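Local coordinates for maternal effect protein oskar (Drosophila melanogaster, PDB 5A4A) that binds RNA through an SGNH hydrolase-like OSK domain and takes part in inducing the germline, at residues Cys57-Leu61 with Val180-Lys184; Tyr35-Leu41 with Arg195-Leu199; Asp31-Leu36 with Tyr187-Asn191. All coordinates share one frame; numbering follows the deposited sequence.

Contact 1: residues Cys57-Leu61 with Val180-Lys184; sequences CVSGL and VTGSK. With SO4 (sulfate ion), chain D.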
loop_
_atom_site.group_PDB
_atom_site.type_symbol
_atom_site.label_atom_id
_atom_site.label_comp_id
_atom_site.label_asym_id
_atom_site.label_seq_id
_atom_site.Cartn_x
_atom_site.Cartn_y
_atom_site.Cartn_z
ATOM N N CYS A 57 -7.613 -1.747 0.600
ATOM C CA CYS A 57 -6.471 -2.655 0.700
ATOM C C CYS A 57 -6.792 -3.966 0.005
ATOM O O CYS A 57 -7.657 -4.702 0.456
ATOM C CB CYS A 57 -6.117 -2.937 2.169
ATOM S SG CYS A 57 -5.361 -1.498 2.985
ATOM N N VAL A 58 -6.089 -4.251 -1.089
ATOM C CA VAL A 58 -6.384 -5.412 -1.930
ATOM C C VAL A 58 -5.108 -6.201 -2.225
ATOM O O VAL A 58 -4.104 -5.622 -2.643
ATOM C CB VAL A 58 -6.985 -4.952 -3.289
ATOM C CG1 VAL A 58 -7.369 -6.161 -4.161
ATOM C CG2 VAL A 58 -8.196 -4.012 -3.077
ATOM N N SER A 59 -5.143 -7.520 -2.026
ATOM C CA SER A 59 -4.013 -8.355 -2.413
ATOM C C SER A 59 -3.702 -8.181 -3.901
ATOM O O SER A 59 -4.598 -8.261 -4.743
ATOM C CB SER A 59 -4.304 -9.835 -2.127
ATOM O OG SER A 59 -3.204 -10.634 -2.544
ATOM N N GLY A 60 -2.435 -7.932 -4.218
ATOM C CA GLY A 60 -2.023 -7.770 -5.603
ATOM C C GLY A 60 -2.328 -6.415 -6.222
ATOM O O GLY A 60 -2.220 -6.260 -7.444
ATOM N N LEU A 61 -2.698 -5.430 -5.404
ATOM C CA LEU A 61 -3.022 -4.099 -5.928
ATOM C C LEU A 61 -1.767 -3.374 -6.418
ATOM O O LEU A 61 -0.875 -3.055 -5.637
ATOM C CB LEU A 61 -3.728 -3.238 -4.871
ATOM C CG LEU A 61 -4.490 -2.008 -5.388
ATOM C CD1 LEU A 61 -5.762 -2.424 -6.152
ATOM C CD2 LEU A 61 -4.822 -1.047 -4.254
ATOM N N VAL A 180 0.128 -15.378 -1.312
ATOM C CA VAL A 180 -0.998 -14.440 -1.230
ATOM C C VAL A 180 -1.952 -14.691 -2.401
ATOM O O VAL A 180 -1.619 -15.426 -3.330
ATOM C CB VAL A 180 -0.541 -12.961 -1.187
ATOM C CG1 VAL A 180 0.434 -12.749 -0.036
ATOM C CG2 VAL A 180 0.079 -12.549 -2.515
ATOM N N THR A 181 -3.143 -14.103 -2.347
ATOM C CA THR A 181 -4.188 -14.425 -3.324
ATOM C C THR A 181 -4.074 -13.671 -4.650
ATOM O O THR A 181 -4.484 -14.181 -5.689
ATOM C CB THR A 181 -5.595 -14.168 -2.744
ATOM O OG1 THR A 181 -5.686 -12.802 -2.314
ATOM C CG2 THR A 181 -5.854 -15.095 -1.553
ATOM N N GLY A 182 -3.537 -12.456 -4.611
ATOM C CA GLY A 182 -3.530 -11.594 -5.782
ATOM C C GLY A 182 -2.219 -11.543 -6.540
ATOM O O GLY A 182 -2.087 -10.777 -7.496
ATOM N N SER A 183 -1.254 -12.361 -6.132
ATOM C CA SER A 183 0.061 -12.365 -6.775
ATOM C C SER A 183 0.796 -13.692 -6.571
ATOM O O SER A 183 0.620 -14.353 -5.556
ATOM C CB SER A 183 0.912 -11.206 -6.238
ATOM O OG SER A 183 2.238 -11.262 -6.734
ATOM N N LYS A 184 1.640 -14.070 -7.530
ATOM C CA LYS A 184 2.381 -15.325 -7.435
ATOM C C LYS A 184 3.728 -15.189 -6.717
ATOM O O LYS A 184 4.347 -16.194 -6.385
ATOM C CB LYS A 184 2.603 -15.929 -8.825
ATOM C CG LYS A 184 3.569 -15.138 -9.693
ATOM C CD LYS A 184 3.784 -15.821 -11.035
ATOM C CE LYS A 184 4.804 -15.076 -11.873
ATOM N NZ LYS A 184 4.301 -13.745 -12.299
HETATM S S SO4 D . 1.801 -11.592 -10.334
HETATM O O1 SO4 D . 3.232 -11.688 -10.613
HETATM O O2 SO4 D . 1.222 -12.927 -10.153
HETATM O O3 SO4 D . 1.594 -10.770 -9.142
HETATM O O4 SO4 D . 1.136 -10.946 -11.463
#
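Val180 approaches Ser59 first, with its CB 3.8 Å from Ser59 OG, an apolar flank beside a hydroxyl whose strongest partner is Asp31. Thr181 follows at the outer margin of the contact; its OG1 lies 3.3 Å from Ser59 CB and is hydrogen-bonded to the backbone N of Leu52. Gly182 supplies the direct bond, its N donating to Ser59 OG over 2.8 Å with a bent N-H...O angle of 141°. Ser59 reaches it because OG extends anti to its own backbone N (chi1 178°), leaving the hydroxyl gripped by both the amide and the Asp31 carboxylate. The backbones are close here: Gly60 CA is 4.1 Å from Gly182 CA, a spacing that the lack of side chains on both permits, and Gly60 CA makes a C-H...O contact with Gly182 O. Beyond it the chain turns to a bound sulfate. Ser183 OG meets sulfate O3 at a separation short enough to be doubtful, while Lys184 holds the ion at two points, N to O2 and NZ to O1, each 2.9 Å; Arg92 also donates to it. On the other segment, Val58 to Leu61 form a type II beta turn with Gly60 at its positive-phi position. Asp31 follows Gly29-Asp30 where SGNH enzymes carry the GDS serine, so the turn beside it probably corresponds to the block II glycine turn of the SGNH fold.

Contact 2: residues Tyr35-Leu41 with Arg195-Leu199; sequences YLARMEL and RQRVL. With SO4 (sulfate ion), chain F; SO4 (sulfate ion), chain B.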
loop_
_atom_site.group_PDB
_atom_site.type_symbol
_atom_site.label_atom_id
_atom_site.label_comp_id
_atom_site.label_asym_id
_atom_site.label_seq_id
_atom_site.Cartn_x
_atom_site.Cartn_y
_atom_site.Cartn_z
ATOM N N TYR A 35 -2.535 -6.810 5.729
ATOM C CA TYR A 35 -2.173 -7.612 6.889
ATOM C C TYR A 35 -2.006 -6.774 8.152
ATOM O O TYR A 35 -2.444 -7.179 9.231
ATOM C CB TYR A 35 -0.900 -8.411 6.610
ATOM C CG TYR A 35 -0.515 -9.401 7.691
ATOM C CD1 TYR A 35 -1.388 -10.417 8.092
ATOM C CD2 TYR A 35 0.743 -9.342 8.280
ATOM C CE1 TYR A 35 -1.016 -11.321 9.066
ATOM C CE2 TYR A 35 1.120 -10.236 9.246
ATOM C CZ TYR A 35 0.243 -11.233 9.635
ATOM O OH TYR A 35 0.646 -12.121 10.602
ATOM N N LEU A 36 -1.358 -5.621 8.016
ATOM C CA LEU A 36 -1.270 -4.670 9.117
ATOM C C LEU A 36 -2.654 -4.385 9.678
ATOM O O LEU A 36 -2.861 -4.432 10.887
ATOM C CB LEU A 36 -0.612 -3.366 8.669
ATOM C CG LEU A 36 -0.472 -2.342 9.800
ATOM C CD1 LEU A 36 0.394 -2.933 10.878
ATOM C CD2 LEU A 36 0.132 -1.042 9.304
ATOM N N ALA A 37 -3.602 -4.103 8.793
ATOM C CA ALA A 37 -4.959 -3.775 9.228
ATOM C C ALA A 37 -5.682 -4.964 9.853
ATOM O O ALA A 37 -6.457 -4.798 10.804
ATOM C CB ALA A 37 -5.765 -3.199 8.068
ATOM N N ARG A 38 -5.422 -6.160 9.332
ATOM C CA ARG A 38 -6.067 -7.365 9.853
ATOM C C ARG A 38 -5.586 -7.633 11.270
ATOM O O ARG A 38 -6.364 -7.962 12.166
ATOM C CB ARG A 38 -5.747 -8.561 8.962
ATOM C CG ARG A 38 -6.314 -9.883 9.453
ATOM C CD ARG A 38 -7.830 -9.854 9.497
ATOM N NE ARG A 38 -8.363 -11.214 9.556
ATOM C CZ ARG A 38 -9.649 -11.519 9.440
ATOM N NH1 ARG A 38 -10.538 -10.553 9.272
ATOM N NH2 ARG A 38 -10.046 -12.796 9.485
ATOM N N MET A 39 -4.291 -7.456 11.478
ATOM C CA MET A 39 -3.695 -7.787 12.768
ATOM C C MET A 39 -3.804 -6.696 13.826
ATOM O O MET A 39 -3.880 -7.003 15.024
ATOM C CB MET A 39 -2.229 -8.183 12.581
ATOM C CG MET A 39 -2.032 -9.380 11.661
ATOM S SD MET A 39 -2.904 -10.868 12.184
ATOM C CE MET A 39 -1.990 -11.254 13.664
ATOM N N GLU A 40 -3.803 -5.434 13.398
ATOM C CA GLU A 40 -3.694 -4.326 14.334
ATOM C C GLU A 40 -4.927 -3.426 14.344
ATOM O O GLU A 40 -5.150 -2.705 15.310
ATOM C CB GLU A 40 -2.455 -3.481 14.009
ATOM C CG GLU A 40 -1.171 -4.280 13.891
ATOM C CD GLU A 40 -0.820 -5.016 15.167
ATOM O OE1 GLU A 40 -1.142 -4.502 16.260
ATOM O OE2 GLU A 40 -0.229 -6.114 15.078
ATOM N N LEU A 41 -5.728 -3.472 13.279
ATOM C CA LEU A 41 -6.815 -2.500 13.117
ATOM C C LEU A 41 -8.214 -3.111 12.967
ATOM O O LEU A 41 -9.149 -2.427 12.546
ATOM C CB LEU A 41 -6.513 -1.552 11.942
ATOM C CG LEU A 41 -5.200 -0.768 12.055
ATOM C CD1 LEU A 41 -4.838 -0.122 10.719
ATOM C CD2 LEU A 41 -5.299 0.301 13.140
ATOM N N ARG A 195 5.114 -4.786 12.574
ATOM C CA ARG A 195 3.829 -4.114 12.396
ATOM C C ARG A 195 3.670 -2.940 13.342
ATOM O O ARG A 195 3.189 -1.888 12.962
ATOM C CB ARG A 195 2.681 -5.105 12.602
ATOM C CG ARG A 195 2.594 -6.183 11.553
ATOM C CD ARG A 195 1.305 -6.988 11.681
ATOM N NE ARG A 195 1.142 -7.687 12.961
ATOM C CZ ARG A 195 1.602 -8.910 13.216
ATOM N NH1 ARG A 195 2.321 -9.546 12.315
ATOM N NH2 ARG A 195 1.371 -9.487 14.388
ATOM N N GLN A 196 4.063 -3.122 14.591
ATOM C CA GLN A 196 3.910 -2.026 15.538
ATOM C C GLN A 196 4.844 -0.863 15.218
ATOM O O GLN A 196 4.444 0.282 15.350
ATOM C CB GLN A 196 4.042 -2.476 17.000
ATOM C CG GLN A 196 3.318 -1.536 17.984
ATOM C CD GLN A 196 1.826 -1.339 17.664
ATOM O OE1 GLN A 196 1.314 -0.219 17.711
ATOM N NE2 GLN A 196 1.123 -2.436 17.358
ATOM N N ARG A 197 6.064 -1.148 14.762
ATOM C CA ARG A 197 6.976 -0.066 14.356
ATOM C C ARG A 197 6.401 0.770 13.211
ATOM O O ARG A 197 6.461 1.999 13.254
ATOM C CB ARG A 197 8.366 -0.598 13.990
ATOM C CG ARG A 197 9.209 -0.995 15.205
ATOM C CD ARG A 197 10.492 -1.727 14.795
ATOM N NE ARG A 197 11.500 -0.840 14.227
ATOM C CZ ARG A 197 12.381 -0.160 14.953
ATOM N NH1 ARG A 197 12.363 -0.248 16.273
ATOM N NH2 ARG A 197 13.268 0.627 14.366
ATOM N N VAL A 198 5.851 0.100 12.201
ATOM C CA VAL A 198 5.287 0.795 11.032
ATOM C C VAL A 198 4.072 1.616 11.442
ATOM O O VAL A 198 3.958 2.788 11.087
ATOM C CB VAL A 198 4.889 -0.182 9.914
ATOM C CG1 VAL A 198 4.031 0.517 8.850
ATOM C CG2 VAL A 198 6.136 -0.812 9.291
ATOM N N LEU A 199 3.179 0.995 12.201
ATOM C CA LEU A 199 1.966 1.661 12.659
ATOM C C LEU A 199 2.310 2.911 13.473
ATOM O O LEU A 199 1.720 3.971 13.277
ATOM C CB LEU A 199 1.089 0.693 13.470
ATOM C CG LEU A 199 -0.229 1.270 13.999
ATOM C CD1 LEU A 199 -1.113 1.757 12.858
ATOM C CD2 LEU A 199 -0.982 0.245 14.873
HETATM S S SO4 F . -13.473 -12.395 7.946
HETATM O O1 SO4 F . -12.775 -13.213 8.927
HETATM O O2 SO4 F . -13.137 -12.843 6.600
HETATM O O3 SO4 F . -14.910 -12.501 8.164
HETATM O O4 SO4 F . -13.076 -10.992 8.091
HETATM S S SO4 B . 3.697 -12.561 14.342
HETATM O O1 SO4 B . 3.893 -14.006 14.330
HETATM O O2 SO4 B . 2.348 -12.238 14.781
HETATM O O3 SO4 B . 4.645 -11.945 15.269
HETATM O O4 SO4 B . 3.892 -12.069 12.985
HETATM O O HOH W 1 -0.703 -8.509 16.319
HETATM O O HOH W 2 1.899 -5.354 16.679
#
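Two helices of the alpha/beta OSK domain, 31-40 and 192-204, cross here in knobs-into-holes fashion, with Arg195 as the knob among Tyr35, Leu36, Met39 and Glu40. The short axes pass 10.7 Å apart at a signed angle of -104°, so contact is concentrated around this one long side chain. Its aliphatic root lies against leucine: Arg195 CB is 3.6 Å from Leu36 CD1. Farther out the chain bends at chi3 (-61°), which swings the guanidinium over toward the side chains of Met39 and Glu40. Arg195 NE then donates to Glu40 OE2 over 3.0 Å in an almost straight salt bridge (174°); the carboxylate uses its anti lone pair and lies nearly coplanar with the guanidinium. Water 1 ties the same groups together, donating to Glu40 OE2 at 2.7 Å and accepting from Arg195 NH2. Met39 CG sits 3.8 Å above one face of the guanidinium of Arg195, and the Tyr35 ring comes in obliquely at NH1. Of the remaining N-H groups, one on each of NH1 and NH2 goes to a sulfate, Arg195 NH1 to its O4 at 3.0 Å and NH2 to its O2 at 2.9 Å, and the other on NH1 goes to Trp190 O. Behind this polar edge, Leu36 packs on Val198 and Leu199 on Glu40 CB and Leu41. Putting an alanine at Arg195 would probably leave the Glu40 carboxylate without its charged mate and open a gap between Tyr35, Leu36 and Met39. Gln174 and the Lys192 backbone N also bind this sulfate, which probably comes from the crystallisation liquor; the guanidinium, oriented by Glu40, presents a site that could plausibly receive a phosphate of bound RNA.

Contact 3: residues Asp31-Leu36 with Tyr187-Asn191; sequences DFMLYL and YLFWN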
loop_
_atom_site.group_PDB
_atom_site.type_symbol
_atom_site.label_atom_id
_atom_site.label_comp_id
_atom_site.label_asym_id
_atom_site.label_seq_id
_atom_site.Cartn_x
_atom_site.Cartn_y
_atom_site.Cartn_z
ATOM N N ASP A 31 -1.135 -6.380 0.028
ATOM C CA ASP A 31 -1.119 -7.311 1.161
ATOM C C ASP A 31 -0.434 -6.795 2.410
ATOM O O ASP A 31 -0.811 -7.194 3.506
ATOM C CB ASP A 31 -0.471 -8.648 0.805
ATOM C CG ASP A 31 -1.414 -9.580 0.084
ATOM O OD1 ASP A 31 -2.321 -10.150 0.748
ATOM O OD2 ASP A 31 -1.233 -9.754 -1.140
ATOM N N PHE A 32 0.578 -5.937 2.264
ATOM C CA PHE A 32 1.297 -5.472 3.456
ATOM C C PHE A 32 0.418 -4.641 4.385
ATOM O O PHE A 32 0.338 -4.915 5.578
ATOM C CB PHE A 32 2.587 -4.728 3.100
ATOM C CG PHE A 32 3.621 -5.605 2.463
ATOM C CD1 PHE A 32 4.275 -6.583 3.205
ATOM C CD2 PHE A 32 3.933 -5.464 1.125
ATOM C CE1 PHE A 32 5.222 -7.399 2.620
ATOM C CE2 PHE A 32 4.885 -6.279 0.533
ATOM C CZ PHE A 32 5.520 -7.256 1.283
ATOM N N MET A 33 -0.245 -3.631 3.841
ATOM C CA MET A 33 -1.178 -2.859 4.644
ATOM C C MET A 33 -2.446 -3.650 4.983
ATOM O O MET A 33 -3.001 -3.478 6.061
ATOM C CB MET A 33 -1.506 -1.520 3.979
ATOM C CG MET A 33 -0.355 -0.516 4.034
ATOM S SD MET A 33 0.085 -0.132 5.734
ATOM C CE MET A 33 -1.530 0.304 6.339
ATOM N N LEU A 34 -2.884 -4.533 4.082
ATOM C CA LEU A 34 -4.011 -5.418 4.379
ATOM C C LEU A 34 -3.727 -6.223 5.650
ATOM O O LEU A 34 -4.563 -6.297 6.553
ATOM C CB LEU A 34 -4.295 -6.355 3.204
ATOM C CG LEU A 34 -5.493 -7.310 3.356
ATOM C CD1 LEU A 34 -6.750 -6.526 3.685
ATOM C CD2 LEU A 34 -5.710 -8.126 2.090
ATOM N N TYR A 35 -2.535 -6.810 5.729
ATOM C CA TYR A 35 -2.173 -7.612 6.889
ATOM C C TYR A 35 -2.006 -6.774 8.152
ATOM O O TYR A 35 -2.444 -7.179 9.231
ATOM C CB TYR A 35 -0.900 -8.411 6.610
ATOM C CG TYR A 35 -0.515 -9.401 7.691
ATOM C CD1 TYR A 35 -1.388 -10.417 8.092
ATOM C CD2 TYR A 35 0.743 -9.342 8.280
ATOM C CE1 TYR A 35 -1.016 -11.321 9.066
ATOM C CE2 TYR A 35 1.120 -10.236 9.246
ATOM C CZ TYR A 35 0.243 -11.233 9.635
ATOM O OH TYR A 35 0.646 -12.121 10.602
ATOM N N LEU A 36 -1.358 -5.621 8.016
ATOM C CA LEU A 36 -1.270 -4.670 9.117
ATOM C C LEU A 36 -2.654 -4.385 9.678
ATOM O O LEU A 36 -2.861 -4.432 10.887
ATOM C CB LEU A 36 -0.612 -3.366 8.669
ATOM C CG LEU A 36 -0.472 -2.342 9.800
ATOM C CD1 LEU A 36 0.394 -2.933 10.878
ATOM C CD2 LEU A 36 0.132 -1.042 9.304
ATOM N N TYR A 187 5.599 -13.453 -0.249
ATOM C CA TYR A 187 5.630 -12.263 0.599
ATOM C C TYR A 187 6.223 -12.631 1.946
ATOM O O TYR A 187 5.870 -13.662 2.509
ATOM C CB TYR A 187 4.201 -11.757 0.822
ATOM C CG TYR A 187 3.667 -10.908 -0.301
ATOM C CD1 TYR A 187 3.530 -11.414 -1.586
ATOM C CD2 TYR A 187 3.320 -9.580 -0.076
ATOM C CE1 TYR A 187 3.050 -10.622 -2.616
ATOM C CE2 TYR A 187 2.839 -8.781 -1.099
ATOM C CZ TYR A 187 2.710 -9.300 -2.361
ATOM O OH TYR A 187 2.225 -8.493 -3.369
ATOM N N LEU A 188 7.133 -11.798 2.453
ATOM C CA LEU A 188 7.629 -11.959 3.820
ATOM C C LEU A 188 6.992 -10.859 4.667
ATOM O O LEU A 188 7.339 -9.674 4.537
ATOM C CB LEU A 188 9.161 -11.846 3.881
ATOM C CG LEU A 188 9.771 -12.320 5.212
ATOM C CD1 LEU A 188 9.540 -13.831 5.364
ATOM C CD2 LEU A 188 11.248 -11.983 5.320
ATOM N N PHE A 189 6.051 -11.237 5.523
ATOM C CA PHE A 189 5.264 -10.243 6.249
ATOM C C PHE A 189 5.945 -9.691 7.485
ATOM O O PHE A 189 6.840 -10.318 8.050
ATOM C CB PHE A 189 3.890 -10.807 6.593
ATOM C CG PHE A 189 2.995 -10.917 5.406
ATOM C CD1 PHE A 189 2.297 -9.804 4.956
ATOM C CD2 PHE A 189 2.890 -12.115 4.703
ATOM C CE1 PHE A 189 1.480 -9.883 3.838
ATOM C CE2 PHE A 189 2.074 -12.207 3.593
ATOM C CZ PHE A 189 1.370 -11.091 3.157
ATOM N N TRP A 190 5.542 -8.480 7.871
ATOM C CA TRP A 190 6.053 -7.875 9.079
ATOM C C TRP A 190 5.502 -8.653 10.273
ATOM O O TRP A 190 4.321 -9.003 10.311
ATOM C CB TRP A 190 5.632 -6.402 9.165
ATOM C CG TRP A 190 5.817 -5.617 7.881
ATOM C CD1 TRP A 190 6.783 -5.801 6.920
ATOM C CD2 TRP A 190 5.017 -4.505 7.435
ATOM N NE1 TRP A 190 6.616 -4.876 5.901
ATOM C CE2 TRP A 190 5.540 -4.083 6.194
ATOM C CE3 TRP A 190 3.904 -3.844 7.963
ATOM C CZ2 TRP A 190 4.986 -3.010 5.476
ATOM C CZ3 TRP A 190 3.352 -2.789 7.247
ATOM C CH2 TRP A 190 3.895 -2.382 6.016
ATOM N N ASN A 191 6.362 -8.926 11.250
ATOM C CA ASN A 191 5.906 -9.648 12.438
ATOM C C ASN A 191 5.294 -8.668 13.437
ATOM O O ASN A 191 5.067 -7.509 13.094
ATOM C CB ASN A 191 7.013 -10.521 13.049
ATOM C CG ASN A 191 8.143 -9.718 13.673
ATOM O OD1 ASN A 191 8.085 -8.498 13.782
ATOM N ND2 ASN A 191 9.184 -10.416 14.094
HETATM O O HOH W 3 -0.212 -7.731 -2.439
#
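Phe32 is wedged between Tyr187 and Trp190, which lie on opposite sides of its ring plane, and this is the tight part of the contact. Over one face stands Tyr187, its CD2 3.5 Å from Phe32 CZ, the two ring planes inclined at 36°. On the other side the five-membered ring of the Trp190 indole runs nearly parallel to the ring of Phe32 (15°) but is slid so far that the two barely overlap; Phe32 CD1 comes over the rim of the Trp190 face, and Phe32 CB is 3.8 Å from Trp190 CZ2. The edge of the Phe32 ring meets a carbonyl, Leu188 O lying 3.7 Å from CE1 and near the ring plane. Directing CG anti to its carbonyl carbon (chi1 -66°) carries Phe32 into this slot. Phe189 fills the next one: its CD1 is 3.7 Å from Tyr35 CD2, and its edge faces the helix, with CE1 3.5 Å from Asp31 O. Trp190 O in turn lies at the edge of the Tyr35 ring.

Packing is looser where Met33 and Leu36 meet only the indole edge, Met33 SD being 4.4 Å from Trp190 CH2, and the solvent side is at Tyr35, which is partly exposed. The start of the helix is buried and water-bridged: Asp31 CB packs 3.8 Å from Tyr187 CE2, and with no direct hydrogen bond between the segments water 3 links Asp31 N, Asp31 OD2 and Tyr187 OH, the last at 2.7 Å, while Asp31 OD2 stands above one face of the Tyr187 ring and bonds Ser59. Five aromatic residues thus join the first helix to the extended segment whose Asn191 is the N-cap of the last helix, a largely buried aromatic cluster within an SGNH hydrolase-like fold.

In the fold
Contacts 2 and 3 share Tyr35 and Leu36 of helix 31-40, and their centres lie about 8 Å apart. Arg195 NH1 reaches Trp190 O at 2.9 Å, a probable hydrogen bond, and Val198 CG1 packs 3.7 Å from Trp190 CZ3, so the aromatic cluster runs on into the helix crossing. Contact 1 adjoins the other end of contact 3, centres about 11 Å apart, through Ser59 OG and Asp31 OD2 at 2.6 Å and through Val180, whose CG1 is 3.7 Å from Phe189 CZ. Contacts 1 and 2 do not touch; their centres are about 17 Å apart. Contacts 1 and 2 each have segment residues that bind sulfate, consistent with anion-binding sites on an RNA-binding surface.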